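Local coordinates for UPF0342 protein yheA (Bacillus subtilis, PDB 2OEE) that is of unknown function but belongs to the YlbF/YmcA (Com_YlbF) family of helical proteins and may have a regulatory role, at the interface of chains A and B. Coordinates in Å, arbitrary orientation; residue numbers count along the deposited sequence, not the author numbering. Chains: chain A/B, UPF0342 protein yheA.

Contact 1: the interface of chains A and B. Residues chain A 12, 96, 100, 103; chain B 5-6, 9.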
# COMPACT_ATOMS: atom_id res chain seq x y z
N LEU A 12 14.38 -3.59 -0.82
CA LEU A 12 13.21 -3.95 -1.63
C LEU A 12 13.04 -2.99 -2.79
O LEU A 12 12.73 -3.43 -3.90
CB LEU A 12 11.94 -4.03 -0.76
CG LEU A 12 10.65 -4.50 -1.46
CD1 LEU A 12 10.78 -5.93 -2.02
CD2 LEU A 12 9.45 -4.37 -0.47
N LEU A 96 1.41 -6.38 -7.95
CA LEU A 96 2.66 -6.75 -7.27
C LEU A 96 2.83 -5.97 -5.95
O LEU A 96 3.14 -6.56 -4.91
CB LEU A 96 3.89 -6.53 -8.17
CG LEU A 96 5.30 -6.72 -7.58
CD1 LEU A 96 5.51 -8.14 -7.14
CD2 LEU A 96 6.39 -6.36 -8.59
N LEU A 100 3.02 -7.43 -2.13
CA LEU A 100 4.04 -7.10 -1.15
C LEU A 100 3.42 -6.62 0.13
O LEU A 100 3.84 -7.05 1.21
CB LEU A 100 5.00 -6.06 -1.71
CG LEU A 100 5.57 -6.64 -2.98
CD1 LEU A 100 6.47 -5.59 -3.54
CD2 LEU A 100 6.30 -8.03 -2.77
N ILE A 103 1.89 -9.47 2.08
CA ILE A 103 2.98 -10.21 2.72
C ILE A 103 3.41 -9.54 4.04
O ILE A 103 3.38 -10.16 5.11
CB ILE A 103 4.20 -10.38 1.78
CG1 ILE A 103 3.86 -11.39 0.67
CG2 ILE A 103 5.49 -10.77 2.55
CD1 ILE A 103 4.93 -11.54 -0.41
N PHE B 5 12.40 -9.85 -5.40
CA PHE B 5 11.47 -8.98 -4.74
C PHE B 5 10.69 -9.67 -3.59
O PHE B 5 10.46 -9.08 -2.52
CB PHE B 5 10.52 -8.51 -5.82
CG PHE B 5 9.64 -7.47 -5.38
CD1 PHE B 5 10.03 -6.14 -5.48
CD2 PHE B 5 8.41 -7.79 -4.86
CE1 PHE B 5 9.22 -5.13 -5.06
CE2 PHE B 5 7.57 -6.78 -4.44
CZ PHE B 5 7.98 -5.43 -4.54
N TYR B 6 10.27 -10.92 -3.82
CA TYR B 6 9.57 -11.68 -2.78
C TYR B 6 10.46 -12.11 -1.64
O TYR B 6 10.06 -12.00 -0.47
CB TYR B 6 8.77 -12.87 -3.37
CG TYR B 6 7.74 -12.42 -4.33
CD1 TYR B 6 6.61 -11.71 -3.91
CD2 TYR B 6 7.90 -12.66 -5.69
CE1 TYR B 6 5.66 -11.28 -4.83
CE2 TYR B 6 6.97 -12.24 -6.60
CZ TYR B 6 5.85 -11.56 -6.18
OH TYR B 6 4.94 -11.15 -7.13
N ALA B 9 10.75 -9.03 0.42
CA ALA B 9 9.46 -8.78 1.08
C ALA B 9 9.31 -9.65 2.35
O ALA B 9 8.80 -9.16 3.36
CB ALA B 9 8.31 -9.03 0.14
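The ring of B:Phe5 reaches from helix 5-17 of chain B into a pocket formed by A:Leu12, A:Leu96 and A:Leu100, a worked example of how an aromatic side chain knits two helical subunits together. The ring interactions come first. A:Leu12 places its CD1 methyl over one face of B:Phe5, offset toward the rim and 3.6 Å from the ring centroid, a CH-pi contact made as the two side chains cross obliquely. A:Leu96 approaches the opposite face from the other direction, with CD2 4.3 Å above the plane and over the ring centre. As modelled, the phenyl group is thus sandwiched between leucines of two different helices of chain A, 5-17 and 81-104. Its CG lies anti to the backbone N (chi1 -171°), which carries the ring away from its own helix and in between those leucines. A:Leu100 belongs to the same pocket, but its modelled side chain and the B:Phe5 ring overlap, so the placement of the two relative to each other is doubtful, and the exact seating of the ring should be read with that caution.

Aliphatic packing continues toward B:Tyr6 and B:Ala9. The other branch of A:Leu96, CD1, meets the phenol end of the tyrosine, 3.6 Å from CZ of B:Tyr6, so this leucine spans both aromatic residues. Nearer the CB end of the tyrosine ring, A:Ile103 crosses B:Tyr6 at about a right angle, its CD1 methyl 3.9 Å from ring atom CD1. One turn along from B:Phe5, the backbone of B:Ala9 receives the other branch of A:Ile103, whose CG2 methyl lies 3.8 Å from the B:Ala9 carbonyl O.

Contact 2: the interface of chains A and B. Residues chain A 107-108, 111-112; chain B 22, 25, 93.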
# COMPACT_ATOMS: atom_id res chain seq x y z
N PRO A 107 1.53 -10.00 9.88
CA PRO A 107 1.50 -9.89 11.35
C PRO A 107 0.35 -9.04 11.91
O PRO A 107 -0.16 -9.34 12.99
CB PRO A 107 2.89 -9.33 11.71
CG PRO A 107 3.49 -8.87 10.41
CD PRO A 107 2.85 -9.66 9.33
N LEU A 108 -0.08 -8.02 11.16
CA LEU A 108 -1.24 -7.20 11.56
C LEU A 108 -2.57 -7.96 11.47
O LEU A 108 -3.39 -7.93 12.37
CB LEU A 108 -1.28 -5.89 10.75
CG LEU A 108 0.03 -5.08 10.87
CD1 LEU A 108 0.10 -3.88 9.91
CD2 LEU A 108 0.26 -4.66 12.33
N LEU A 111 -2.86 -10.30 14.31
CA LEU A 111 -3.21 -9.58 15.53
C LEU A 111 -4.72 -9.32 15.67
O LEU A 111 -5.28 -9.53 16.73
CB LEU A 111 -2.43 -8.27 15.63
CG LEU A 111 -2.60 -7.39 16.87
CD1 LEU A 111 -2.24 -8.16 18.15
CD2 LEU A 111 -1.74 -6.13 16.73
N TYR A 112 -5.35 -8.87 14.58
CA TYR A 112 -6.77 -8.48 14.58
C TYR A 112 -7.74 -9.63 14.27
O TYR A 112 -7.30 -10.73 13.89
CB TYR A 112 -6.99 -7.32 13.60
CG TYR A 112 -6.45 -6.02 14.14
CD1 TYR A 112 -7.29 -5.09 14.73
CD2 TYR A 112 -5.08 -5.74 14.09
CE1 TYR A 112 -6.79 -3.90 15.25
CE2 TYR A 112 -4.58 -4.56 14.60
CZ TYR A 112 -5.43 -3.65 15.18
OH TYR A 112 -4.92 -2.48 15.69
N PHE B 22 5.72 -2.96 16.35
CA PHE B 22 4.74 -4.02 16.34
C PHE B 22 4.45 -4.49 17.77
O PHE B 22 3.29 -4.72 18.13
CB PHE B 22 5.16 -5.22 15.46
CG PHE B 22 4.15 -6.32 15.48
CD1 PHE B 22 2.99 -6.21 14.74
CD2 PHE B 22 4.30 -7.42 16.33
CE1 PHE B 22 2.00 -7.21 14.79
CE2 PHE B 22 3.32 -8.41 16.40
CZ PHE B 22 2.16 -8.30 15.62
N LEU B 25 2.19 -2.01 19.49
CA LEU B 25 0.82 -2.10 18.98
C LEU B 25 0.12 -3.32 19.56
O LEU B 25 -1.04 -3.22 20.01
CB LEU B 25 0.79 -2.16 17.44
CG LEU B 25 -0.54 -2.33 16.70
CD1 LEU B 25 -1.58 -1.19 16.98
CD2 LEU B 25 -0.32 -2.50 15.18
N MSE B 93 1.16 2.90 12.59
CA MSE B 93 1.45 1.70 11.78
C MSE B 93 1.01 1.93 10.33
O MSE B 93 1.73 1.57 9.38
CB MSE B 93 0.80 0.43 12.36
CG MSE B 93 1.18 -0.88 11.59
SE MSE B 93 2.97 -1.26 11.60
CE MSE B 93 3.28 -1.61 13.32
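This largely apolar helix-packing patch is part of a two-fold symmetric interface between identical subunits of a YlbF/YmcA-family protein, and it packs the last modelled helix of one chain against the other. The deposited assembly is a dimer; the interlocked C-terminal segment makes it plausible that the same pairing holds in the cell. The principle on display is a short helix delivering a few aliphatic groups into a hydrophobic surface of its partner.

A:Leu108, on helix 106-111, divides its two methyl branches between different helices of chain B. CD1 of A:Leu108 turns to helix 81-104 and rests 3.6 Å from CG of B:Met93, a selenomethionine in this crystal. CD2 of A:Leu108 faces helix 20-34, where it meets CD2 of B:Leu25 at 3.6 Å, the two side chains crossing at about a right angle. The same CD2 methyl of A:Leu108 also lies at the edge of the B:Phe22 ring, in its plane, 3.9 Å from CE1 of B:Phe22, as the leucine and phenylalanine slide past each other in opposite directions.

B:Phe22 is extended about its first torsion (chi1 179°), which carries the ring toward the start of helix 106-111. There CE1 of B:Phe22 comes within 3.9 Å of CB of A:Pro107 and 3.5 Å of that residue's backbone O, so the ring rim meets both the pyrrolidine and the main chain. Replacing B:Phe22 with an alanine would probably open a gap beside A:Pro107 and deprive the CD2 methyl of A:Leu108 of its aromatic neighbour.

Further along the helix, A:Leu111 supplies its CD2 branch to CG of B:Leu25 at 4.0 Å. The CD1 branch of B:Leu25 approaches A:Tyr112 just past the helix end, 3.8 Å from the phenol OH.

The centres of contact 1 and contact 2 lie about 18 Å apart, and both contain residues from helix 81-104, contributed by chain A in contact 1 and by chain B in contact 2. In chain A the path runs from this long helix into helix 106-111, so one C-terminal stretch serves both contacts, while helix 5-17 of chain A also contributes to contact 1. Chain B answers with its own helix 5-17 in contact 1 and with helix 20-34 in contact 2. Two-fold symmetry repeats both patches with the chains exchanged. Each subunit therefore both offers and receives a C-terminal segment, likely to steady the central part of the dimer.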